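Local coordinates for protein eukaryotic translation initiation factor 2A (Schizosaccharomyces pombe, PDB 3WJ9) that probably directs the binding of methionyl-tRNAi to 40S ribosomal subunits for a few specific mRNAs, this chain being its beta-propeller part, at residues A[329-337]-A[349-359]; A[361-370]-A[382-393]. All coordinates share one frame; numbering follows the deposited sequence.

Contacts 1 and 2 come from two successive blades of the beta-propeller, with centres 13 Å apart. Contact 1 pairs the last two strands of one blade and runs on into strand 358-361, the first of the next. Contact 2 pairs the middle strands of that next blade. Strand 358-361 lies next to strand 367-372 in that sheet, which ties the two contacts together. The blades also meet directly. Thr349 OG1 lies 2.7 Å from Thr389 O and 2.8 Å from Ile388 O, both probable hydrogen bonds. Cys359 SG also packs 3.5 Å from Leu368 CD1. Glu352 O lies 3.5 Å from Trp386 CH2. The centre of each contact is about 20 Å from the centre of the chain.

Contact 1. Residues A[329-337]-A[349-359]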
loop_
_atom_site.group_PDB
_atom_site.type_symbol
_atom_site.label_atom_id
_atom_site.label_comp_id
_atom_site.label_asym_id
_atom_site.label_seq_id
_atom_site.Cartn_x
_atom_site.Cartn_y
_atom_site.Cartn_z
ATOM N N PHE A 329 -5.475 -1.067 16.713
ATOM C CA PHE A 329 -5.149 0.332 16.448
ATOM C C PHE A 329 -6.402 1.206 16.389
ATOM O O PHE A 329 -7.523 0.700 16.380
ATOM C CB PHE A 329 -4.374 0.469 15.133
ATOM C CG PHE A 329 -3.080 -0.301 15.092
ATOM C CD1 PHE A 329 -2.366 -0.570 16.251
ATOM C CD2 PHE A 329 -2.570 -0.737 13.882
ATOM C CE1 PHE A 329 -1.175 -1.272 16.199
ATOM C CE2 PHE A 329 -1.382 -1.437 13.822
ATOM C CZ PHE A 329 -0.683 -1.706 14.980
ATOM N N GLY A 330 -6.199 2.519 16.333
ATOM C CA GLY A 330 -7.297 3.464 16.209
ATOM C C GLY A 330 -7.885 3.884 17.539
ATOM O O GLY A 330 -8.889 4.594 17.591
ATOM N N ASN A 331 -7.246 3.450 18.618
ATOM C CA ASN A 331 -7.747 3.689 19.964
ATOM C C ASN A 331 -6.659 3.469 21.006
ATOM O O ASN A 331 -5.556 3.034 20.675
ATOM C CB ASN A 331 -8.938 2.777 20.247
ATOM C CG ASN A 331 -8.645 1.330 19.914
ATOM O OD1 ASN A 331 -7.787 0.700 20.532
ATOM N ND2 ASN A 331 -9.352 0.795 18.926
ATOM N N LEU A 332 -6.970 3.760 22.264
ATOM C CA LEU A 332 -6.017 3.545 23.347
ATOM C C LEU A 332 -5.919 2.060 23.681
ATOM O O LEU A 332 -6.661 1.245 23.131
ATOM C CB LEU A 332 -6.413 4.342 24.591
ATOM C CG LEU A 332 -6.076 5.836 24.613
ATOM C CD1 LEU A 332 -7.002 6.644 23.710
ATOM C CD2 LEU A 332 -6.117 6.373 26.029
ATOM N N GLN A 333 -5.000 1.721 24.581
ATOM C CA GLN A 333 -4.790 0.342 25.020
ATOM C C GLN A 333 -4.535 -0.596 23.845
ATOM O O GLN A 333 -5.091 -1.692 23.780
ATOM C CB GLN A 333 -5.992 -0.149 25.835
ATOM C CG GLN A 333 -6.232 0.631 27.116
ATOM C CD GLN A 333 -7.519 1.429 27.086
ATOM O OE1 GLN A 333 -8.497 1.030 26.454
ATOM N NE2 GLN A 333 -7.523 2.568 27.766
ATOM N N GLY A 334 -3.690 -0.158 22.918
ATOM C CA GLY A 334 -3.402 -0.933 21.728
ATOM C C GLY A 334 -2.242 -1.891 21.904
ATOM O O GLY A 334 -1.083 -1.506 21.779
ATOM N N SER A 335 -2.556 -3.149 22.193
ATOM C CA SER A 335 -1.529 -4.167 22.381
ATOM C C SER A 335 -1.119 -4.794 21.053
ATOM O O SER A 335 -1.719 -4.519 20.015
ATOM C CB SER A 335 -2.018 -5.249 23.345
ATOM O OG SER A 335 -2.299 -4.703 24.620
ATOM N N ILE A 336 -0.084 -5.628 21.096
ATOM C CA ILE A 336 0.396 -6.333 19.910
ATOM C C ILE A 336 0.796 -7.767 20.255
ATOM O O ILE A 336 1.523 -8.000 21.222
ATOM C CB ILE A 336 1.608 -5.616 19.264
ATOM C CG1 ILE A 336 1.214 -4.234 18.736
ATOM C CG2 ILE A 336 2.192 -6.456 18.136
ATOM C CD1 ILE A 336 2.340 -3.502 18.042
ATOM N N ASP A 337 0.312 -8.722 19.465
ATOM C CA ASP A 337 0.690 -10.122 19.622
ATOM C C ASP A 337 1.372 -10.627 18.354
ATOM O O ASP A 337 1.024 -10.210 17.250
ATOM C CB ASP A 337 -0.535 -10.982 19.944
ATOM C CG ASP A 337 -1.141 -10.654 21.291
ATOM O OD1 ASP A 337 -0.441 -10.039 22.121
ATOM O OD2 ASP A 337 -2.315 -11.015 21.524
ATOM N N THR A 349 5.487 -13.483 21.681
ATOM C CA THR A 349 5.630 -12.101 22.109
ATOM C C THR A 349 4.289 -11.388 22.253
ATOM O O THR A 349 3.419 -11.491 21.388
ATOM C CB THR A 349 6.515 -11.313 21.116
ATOM O OG1 THR A 349 7.826 -11.888 21.078
ATOM C CG2 THR A 349 6.627 -9.856 21.528
ATOM N N THR A 350 4.131 -10.685 23.369
ATOM C CA THR A 350 3.034 -9.746 23.547
ATOM C C THR A 350 3.602 -8.412 24.011
ATOM O O THR A 350 4.225 -8.331 25.069
ATOM C CB THR A 350 1.994 -10.245 24.570
ATOM O OG1 THR A 350 1.320 -11.399 24.053
ATOM C CG2 THR A 350 0.968 -9.155 24.858
ATOM N N VAL A 351 3.410 -7.375 23.204
ATOM C CA VAL A 351 3.791 -6.024 23.595
ATOM C C VAL A 351 2.590 -5.105 23.463
ATOM O O VAL A 351 1.634 -5.419 22.756
ATOM C CB VAL A 351 4.953 -5.464 22.742
ATOM C CG1 VAL A 351 6.086 -6.469 22.651
ATOM C CG2 VAL A 351 4.469 -5.077 21.353
ATOM N N GLU A 352 2.630 -3.971 24.150
ATOM C CA GLU A 352 1.583 -2.982 23.974
ATOM C C GLU A 352 2.156 -1.702 23.399
ATOM O O GLU A 352 3.245 -1.266 23.771
ATOM C CB GLU A 352 0.860 -2.693 25.289
ATOM C CG GLU A 352 -0.350 -1.787 25.110
ATOM C CD GLU A 352 -1.045 -1.457 26.413
ATOM O OE1 GLU A 352 -0.626 -1.985 27.461
ATOM O OE2 GLU A 352 -2.018 -0.674 26.385
ATOM N N ALA A 353 1.416 -1.117 22.468
ATOM C CA ALA A 353 1.747 0.186 21.925
ATOM C C ALA A 353 0.468 1.001 21.852
ATOM O O ALA A 353 -0.179 1.075 20.808
ATOM C CB ALA A 353 2.396 0.060 20.560
ATOM N N ALA A 354 0.089 1.571 22.990
ATOM C CA ALA A 354 -1.112 2.387 23.089
ATOM C C ALA A 354 -1.075 3.512 22.067
ATOM O O ALA A 354 -0.020 4.103 21.827
ATOM C CB ALA A 354 -1.257 2.947 24.492
ATOM N N ASN A 355 -2.226 3.777 21.454
ATOM C CA ASN A 355 -2.374 4.857 20.485
ATOM C C ASN A 355 -1.501 4.689 19.242
ATOM O O ASN A 355 -1.304 5.639 18.486
ATOM C CB ASN A 355 -2.069 6.200 21.152
ATOM C CG ASN A 355 -3.073 6.557 22.228
ATOM O OD1 ASN A 355 -4.280 6.460 22.018
ATOM N ND2 ASN A 355 -2.577 6.964 23.391
ATOM N N CYS A 356 -0.985 3.481 19.030
ATOM C CA CYS A 356 -0.169 3.202 17.854
ATOM C C CYS A 356 -1.004 3.334 16.586
ATOM O O CYS A 356 -2.073 2.735 16.467
ATOM C CB CYS A 356 0.449 1.807 17.941
ATOM S SG CYS A 356 1.381 1.297 16.486
ATOM N N THR A 357 -0.507 4.127 15.642
ATOM C CA THR A 357 -1.231 4.397 14.407
ATOM C C THR A 357 -0.525 3.780 13.208
ATOM O O THR A 357 -1.008 3.861 12.079
ATOM C CB THR A 357 -1.387 5.908 14.168
ATOM O OG1 THR A 357 -0.120 6.471 13.808
ATOM C CG2 THR A 357 -1.910 6.595 15.423
ATOM N N TYR A 358 0.625 3.165 13.462
ATOM C CA TYR A 358 1.415 2.553 12.400
ATOM C C TYR A 358 2.358 1.488 12.955
ATOM O O TYR A 358 3.046 1.719 13.949
ATOM C CB TYR A 358 2.211 3.620 11.645
ATOM C CG TYR A 358 3.088 3.050 10.560
ATOM C CD1 TYR A 358 2.589 2.835 9.284
ATOM C CD2 TYR A 358 4.413 2.723 10.811
ATOM C CE1 TYR A 358 3.385 2.312 8.289
ATOM C CE2 TYR A 358 5.213 2.196 9.826
ATOM C CZ TYR A 358 4.696 1.995 8.567
ATOM O OH TYR A 358 5.496 1.474 7.582
ATOM N N CYS A 359 2.393 0.328 12.303
ATOM C CA CYS A 359 3.266 -0.766 12.719
ATOM C C CYS A 359 3.755 -1.550 11.501
ATOM O O CYS A 359 3.020 -1.720 10.529
ATOM C CB CYS A 359 2.536 -1.687 13.698
ATOM S SG CYS A 359 3.457 -3.159 14.190
#
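Phe329 packs its ring against Cys356 and Cys359, and this is the tight, buried part of the contact. Ring atom CE1 is 3.6 Å from Cys356 SG, an oblique sulfur-aromatic contact. CZ reaches Cys359 CB at 3.5 Å. With CG beside its own backbone N (chi1 -59°), the ring reaches across to both cysteines. Replacing this ring by the methyl of an alanine is likely to leave Cys356 SG and Cys359 CB without their aromatic partner and to open a gap between the two blades.

Ile336 extends the apolar layer. Its CB lies alongside Val351 CG2 at 3.6 Å, and its CD1 comes within 4.0 Å of Cys359 SG. The two residues Ile336 and Val351 form a hydrogen-bonded antiparallel pair, with Val351 N 2.8 Å from Ile336 O. Just past the paired strands, Ala353 N bonds Gly334 O.

The face carrying Ser335, Asp337, Thr350 and Glu352 is polar. Thr350 OG1 donates to Asp337 OD1 over 2.9 Å, from above the carboxylate plane. Asp337 OD2 makes a salt bridge to Arg312, and Thr350 OG1 also bonds Lys347.

Toward the solvent the contact loosens. Leu332 lies alongside Asn355, its CD1 against the amide oxygen OD1. Asn355 N makes only a weak bond to Asn331 O, at 3.5 Å.

Strand 335-340 lies between 323-327 and 346-352. Ile336 touches Leu325 and Ala327 on the first of these, and Thr370 on strand 367-372 of the next blade.

Contact 2. Residues A[361-370]-A[382-393]; sequences FSPDSQFLLT and SIKIWHITGAPM
Leu368 with Trp386 and Thr370 with Lys384 are the hydrogen-bonded pairs of an antiparallel beta hairpin. It joins the second and third strands of a propeller blade, within WD repeat 4. The contact is largely buried. Each pair is closed by two backbone bonds, such as Lys384 N to Thr370 O at 2.9 Å.

At the end of the hairpin away from its connecting loop, Ile388 CD1 meets the edge of the Phe361 ring, 3.5 Å from CE2. Leu368 CD1 lies over one face of the same ring. Strand 323-327 of the preceding blade adds Tyr323 and Leu325 to this apolar patch.

Phe367 has the selenium of Met393, a selenomethionine, over the centre of one face, 3.9 Å from the centroid. This is a Met-aromatic contact, though the modelled position of the Met393 methyl is doubtful.

The indole of Trp386 carries the main side-chain bond. Lys384 CE sits over one of its faces, offset toward the rim. Thr370 holds OG1 between its backbone N and carbonyl carbon (chi1 62°), which sets the hydroxyl at the indole edge. Trp386 NE1 donates to Thr370 OG1 at 2.7 Å, nearly straight at 169° and within 4° of the ring plane.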
loop_
_atom_site.group_PDB
_atom_site.type_symbol
_atom_site.label_atom_id
_atom_site.label_comp_id
_atom_site.label_asym_id
_atom_site.label_seq_id
_atom_site.Cartn_x
_atom_site.Cartn_y
_atom_site.Cartn_z
ATOM N N PHE A 361 6.937 -4.679 10.191
ATOM C CA PHE A 361 8.131 -5.500 10.326
ATOM C C PHE A 361 9.302 -4.869 9.584
ATOM O O PHE A 361 9.113 -4.194 8.572
ATOM C CB PHE A 361 7.887 -6.908 9.782
ATOM C CG PHE A 361 7.035 -7.770 10.665
ATOM C CD1 PHE A 361 5.653 -7.714 10.592
ATOM C CD2 PHE A 361 7.621 -8.659 11.551
ATOM C CE1 PHE A 361 4.871 -8.519 11.399
ATOM C CE2 PHE A 361 6.847 -9.465 12.361
ATOM C CZ PHE A 361 5.469 -9.395 12.286
ATOM N N SER A 362 10.508 -5.091 10.093
ATOM C CA SER A 362 11.712 -4.766 9.344
ATOM C C SER A 362 11.777 -5.719 8.156
ATOM O O SER A 362 11.210 -6.811 8.217
ATOM C CB SER A 362 12.956 -4.892 10.225
ATOM O OG SER A 362 13.128 -6.226 10.670
ATOM N N PRO A 363 12.445 -5.305 7.066
ATOM C CA PRO A 363 12.619 -6.130 5.864
ATOM C C PRO A 363 12.994 -7.585 6.150
ATOM O O PRO A 363 12.525 -8.485 5.454
ATOM C CB PRO A 363 13.755 -5.419 5.129
ATOM C CG PRO A 363 13.552 -3.989 5.472
ATOM C CD PRO A 363 13.018 -3.958 6.884
ATOM N N ASP A 364 13.815 -7.809 7.171
ATOM C CA ASP A 364 14.292 -9.150 7.485
ATOM C C ASP A 364 13.394 -9.870 8.489
ATOM O O ASP A 364 13.745 -10.943 8.984
ATOM C CB ASP A 364 15.727 -9.087 8.016
ATOM C CG ASP A 364 15.834 -8.318 9.318
ATOM O OD1 ASP A 364 15.013 -7.407 9.544
ATOM O OD2 ASP A 364 16.747 -8.623 10.116
ATOM N N SER A 365 12.246 -9.263 8.789
ATOM C CA SER A 365 11.234 -9.843 9.677
ATOM C C SER A 365 11.728 -10.076 11.103
ATOM O O SER A 365 11.075 -10.770 11.883
ATOM C CB SER A 365 10.717 -11.170 9.109
ATOM O OG SER A 365 10.449 -11.072 7.723
ATOM N N GLN A 366 12.873 -9.498 11.447
ATOM C CA GLN A 366 13.456 -9.731 12.762
ATOM C C GLN A 366 13.118 -8.624 13.744
ATOM O O GLN A 366 13.084 -8.848 14.953
ATOM C CB GLN A 366 14.972 -9.885 12.654
ATOM C CG GLN A 366 15.394 -11.037 11.763
ATOM C CD GLN A 366 14.656 -12.319 12.096
ATOM O OE1 GLN A 366 14.536 -12.697 13.262
ATOM N NE2 GLN A 366 14.147 -12.989 11.070
ATOM N N PHE A 367 12.870 -7.426 13.231
ATOM C CA PHE A 367 12.537 -6.309 14.101
ATOM C C PHE A 367 11.108 -5.845 13.857
ATOM O O PHE A 367 10.421 -6.350 12.966
ATOM C CB PHE A 367 13.518 -5.153 13.899
ATOM C CG PHE A 367 14.967 -5.552 14.014
ATOM C CD1 PHE A 367 15.361 -6.574 14.866
ATOM C CD2 PHE A 367 15.935 -4.897 13.275
ATOM C CE1 PHE A 367 16.691 -6.932 14.975
ATOM C CE2 PHE A 367 17.264 -5.252 13.378
ATOM C CZ PHE A 367 17.644 -6.269 14.229
ATOM N N LEU A 368 10.663 -4.883 14.658
ATOM C CA LEU A 368 9.306 -4.374 14.549
ATOM C C LEU A 368 9.270 -2.897 14.907
ATOM O O LEU A 368 9.733 -2.499 15.973
ATOM C CB LEU A 368 8.363 -5.167 15.456
ATOM C CG LEU A 368 6.881 -4.806 15.381
ATOM C CD1 LEU A 368 6.357 -5.097 13.986
ATOM C CD2 LEU A 368 6.086 -5.578 16.422
ATOM N N LEU A 369 8.725 -2.086 14.007
ATOM C CA LEU A 369 8.592 -0.657 14.257
ATOM C C LEU A 369 7.156 -0.339 14.655
ATOM O O LEU A 369 6.212 -0.906 14.104
ATOM C CB LEU A 369 9.006 0.152 13.020
ATOM C CG LEU A 369 9.237 1.665 13.142
ATOM C CD1 LEU A 369 10.181 2.141 12.050
ATOM C CD2 LEU A 369 7.935 2.450 13.075
ATOM N N THR A 370 6.997 0.549 15.630
ATOM C CA THR A 370 5.688 1.094 15.965
ATOM C C THR A 370 5.813 2.605 16.093
ATOM O O THR A 370 6.879 3.117 16.433
ATOM C CB THR A 370 5.115 0.501 17.273
ATOM O OG1 THR A 370 5.970 0.828 18.375
ATOM C CG2 THR A 370 4.973 -1.011 17.171
ATOM N N SER A 382 5.592 9.416 18.780
ATOM C CA SER A 382 6.858 8.746 19.062
ATOM C C SER A 382 7.245 7.684 18.034
ATOM O O SER A 382 6.469 7.350 17.136
ATOM C CB SER A 382 6.803 8.105 20.450
ATOM O OG SER A 382 5.868 7.039 20.477
ATOM N N ILE A 383 8.467 7.173 18.174
ATOM C CA ILE A 383 8.946 6.029 17.404
ATOM C C ILE A 383 9.534 4.991 18.352
ATOM O O ILE A 383 10.275 5.337 19.271
ATOM C CB ILE A 383 10.025 6.424 16.369
ATOM C CG1 ILE A 383 9.459 7.380 15.323
ATOM C CG2 ILE A 383 10.583 5.189 15.676
ATOM C CD1 ILE A 383 10.477 7.809 14.286
ATOM N N LYS A 384 9.204 3.722 18.134
ATOM C CA LYS A 384 9.806 2.645 18.911
ATOM C C LYS A 384 10.079 1.426 18.034
ATOM O O LYS A 384 9.179 0.919 17.366
ATOM C CB LYS A 384 8.911 2.260 20.089
ATOM C CG LYS A 384 9.523 1.230 21.018
ATOM C CD LYS A 384 8.814 1.220 22.358
ATOM C CE LYS A 384 9.409 0.187 23.293
ATOM N NZ LYS A 384 8.635 0.087 24.560
ATOM N N ILE A 385 11.328 0.970 18.035
ATOM C CA ILE A 385 11.711 -0.234 17.302
ATOM C C ILE A 385 11.866 -1.398 18.278
ATOM O O ILE A 385 12.543 -1.274 19.298
ATOM C CB ILE A 385 13.026 -0.040 16.506
ATOM C CG1 ILE A 385 12.826 0.944 15.350
ATOM C CG2 ILE A 385 13.520 -1.363 15.954
ATOM C CD1 ILE A 385 13.030 2.396 15.718
ATOM N N TRP A 386 11.230 -2.524 17.967
ATOM C CA TRP A 386 11.219 -3.681 18.860
ATOM C C TRP A 386 11.927 -4.871 18.236
ATOM O O TRP A 386 11.940 -5.016 17.016
ATOM C CB TRP A 386 9.785 -4.106 19.204
ATOM C CG TRP A 386 8.822 -3.002 19.518
ATOM C CD1 TRP A 386 8.368 -2.037 18.666
ATOM C CD2 TRP A 386 8.148 -2.785 20.763
ATOM N NE1 TRP A 386 7.477 -1.217 19.311
ATOM C CE2 TRP A 386 7.322 -1.656 20.601
ATOM C CE3 TRP A 386 8.172 -3.427 22.005
ATOM C CZ2 TRP A 386 6.525 -1.159 21.628
ATOM C CZ3 TRP A 386 7.386 -2.929 23.025
ATOM C CH2 TRP A 386 6.573 -1.806 22.831
ATOM N N HIS A 387 12.497 -5.737 19.067
ATOM C CA HIS A 387 12.931 -7.040 18.583
ATOM C C HIS A 387 11.707 -7.910 18.338
ATOM O O HIS A 387 10.602 -7.557 18.743
ATOM C CB HIS A 387 13.872 -7.721 19.573
ATOM C CG HIS A 387 15.195 -7.039 19.713
ATOM N ND1 HIS A 387 15.387 -5.944 20.529
ATOM C CD2 HIS A 387 16.391 -7.285 19.128
ATOM C CE1 HIS A 387 16.645 -5.554 20.449
ATOM N NE2 HIS A 387 17.275 -6.349 19.604
ATOM N N ILE A 388 11.901 -9.049 17.683
ATOM C CA ILE A 388 10.798 -9.974 17.453
ATOM C C ILE A 388 10.507 -10.747 18.736
ATOM O O ILE A 388 9.490 -11.433 18.851
ATOM C CB ILE A 388 11.104 -10.955 16.300
ATOM C CG1 ILE A 388 9.805 -11.445 15.656
ATOM C CG2 ILE A 388 11.971 -12.110 16.783
ATOM C CD1 ILE A 388 9.000 -10.341 15.018
ATOM N N THR A 389 11.411 -10.617 19.703
ATOM C CA THR A 389 11.275 -11.285 20.989
ATOM C C THR A 389 10.459 -10.443 21.967
ATOM O O THR A 389 9.713 -10.977 22.782
ATOM C CB THR A 389 12.651 -11.587 21.615
ATOM O OG1 THR A 389 13.260 -10.366 22.052
ATOM C CG2 THR A 389 13.558 -12.268 20.600
ATOM N N GLY A 390 10.605 -9.124 21.881
ATOM C CA GLY A 390 9.902 -8.218 22.771
ATOM C C GLY A 390 10.809 -7.129 23.312
ATOM O O GLY A 390 10.339 -6.085 23.767
ATOM N N ALA A 391 12.113 -7.378 23.262
ATOM C CA ALA A 391 13.098 -6.413 23.726
ATOM C C ALA A 391 13.141 -5.186 22.826
ATOM O O ALA A 391 13.369 -5.303 21.624
ATOM C CB ALA A 391 14.474 -7.059 23.802
ATOM N N PRO A 392 12.930 -4.000 23.411
ATOM C CA PRO A 392 13.054 -2.762 22.641
ATOM C C PRO A 392 14.507 -2.550 22.238
ATOM O O PRO A 392 15.379 -3.211 22.798
ATOM C CB PRO A 392 12.580 -1.690 23.623
ATOM C CG PRO A 392 12.932 -2.251 24.964
ATOM C CD PRO A 392 12.723 -3.741 24.848
HETATM N N MSE A 393 14.746 -1.777 21.180
HETATM C CA MSE A 393 16.099 -1.386 20.800
HETATM C C MSE A 393 16.228 0.102 20.593
HETATM O O MSE A 393 17.357 0.612 20.437
HETATM C CB MSE A 393 16.562 -2.131 19.553
HETATM C CG MSE A 393 15.407 -2.494 18.631
HETATM SE SE MSE A 393 16.142 -3.404 17.049
HETATM C CE MSE A 393 15.320 -5.168 17.336
#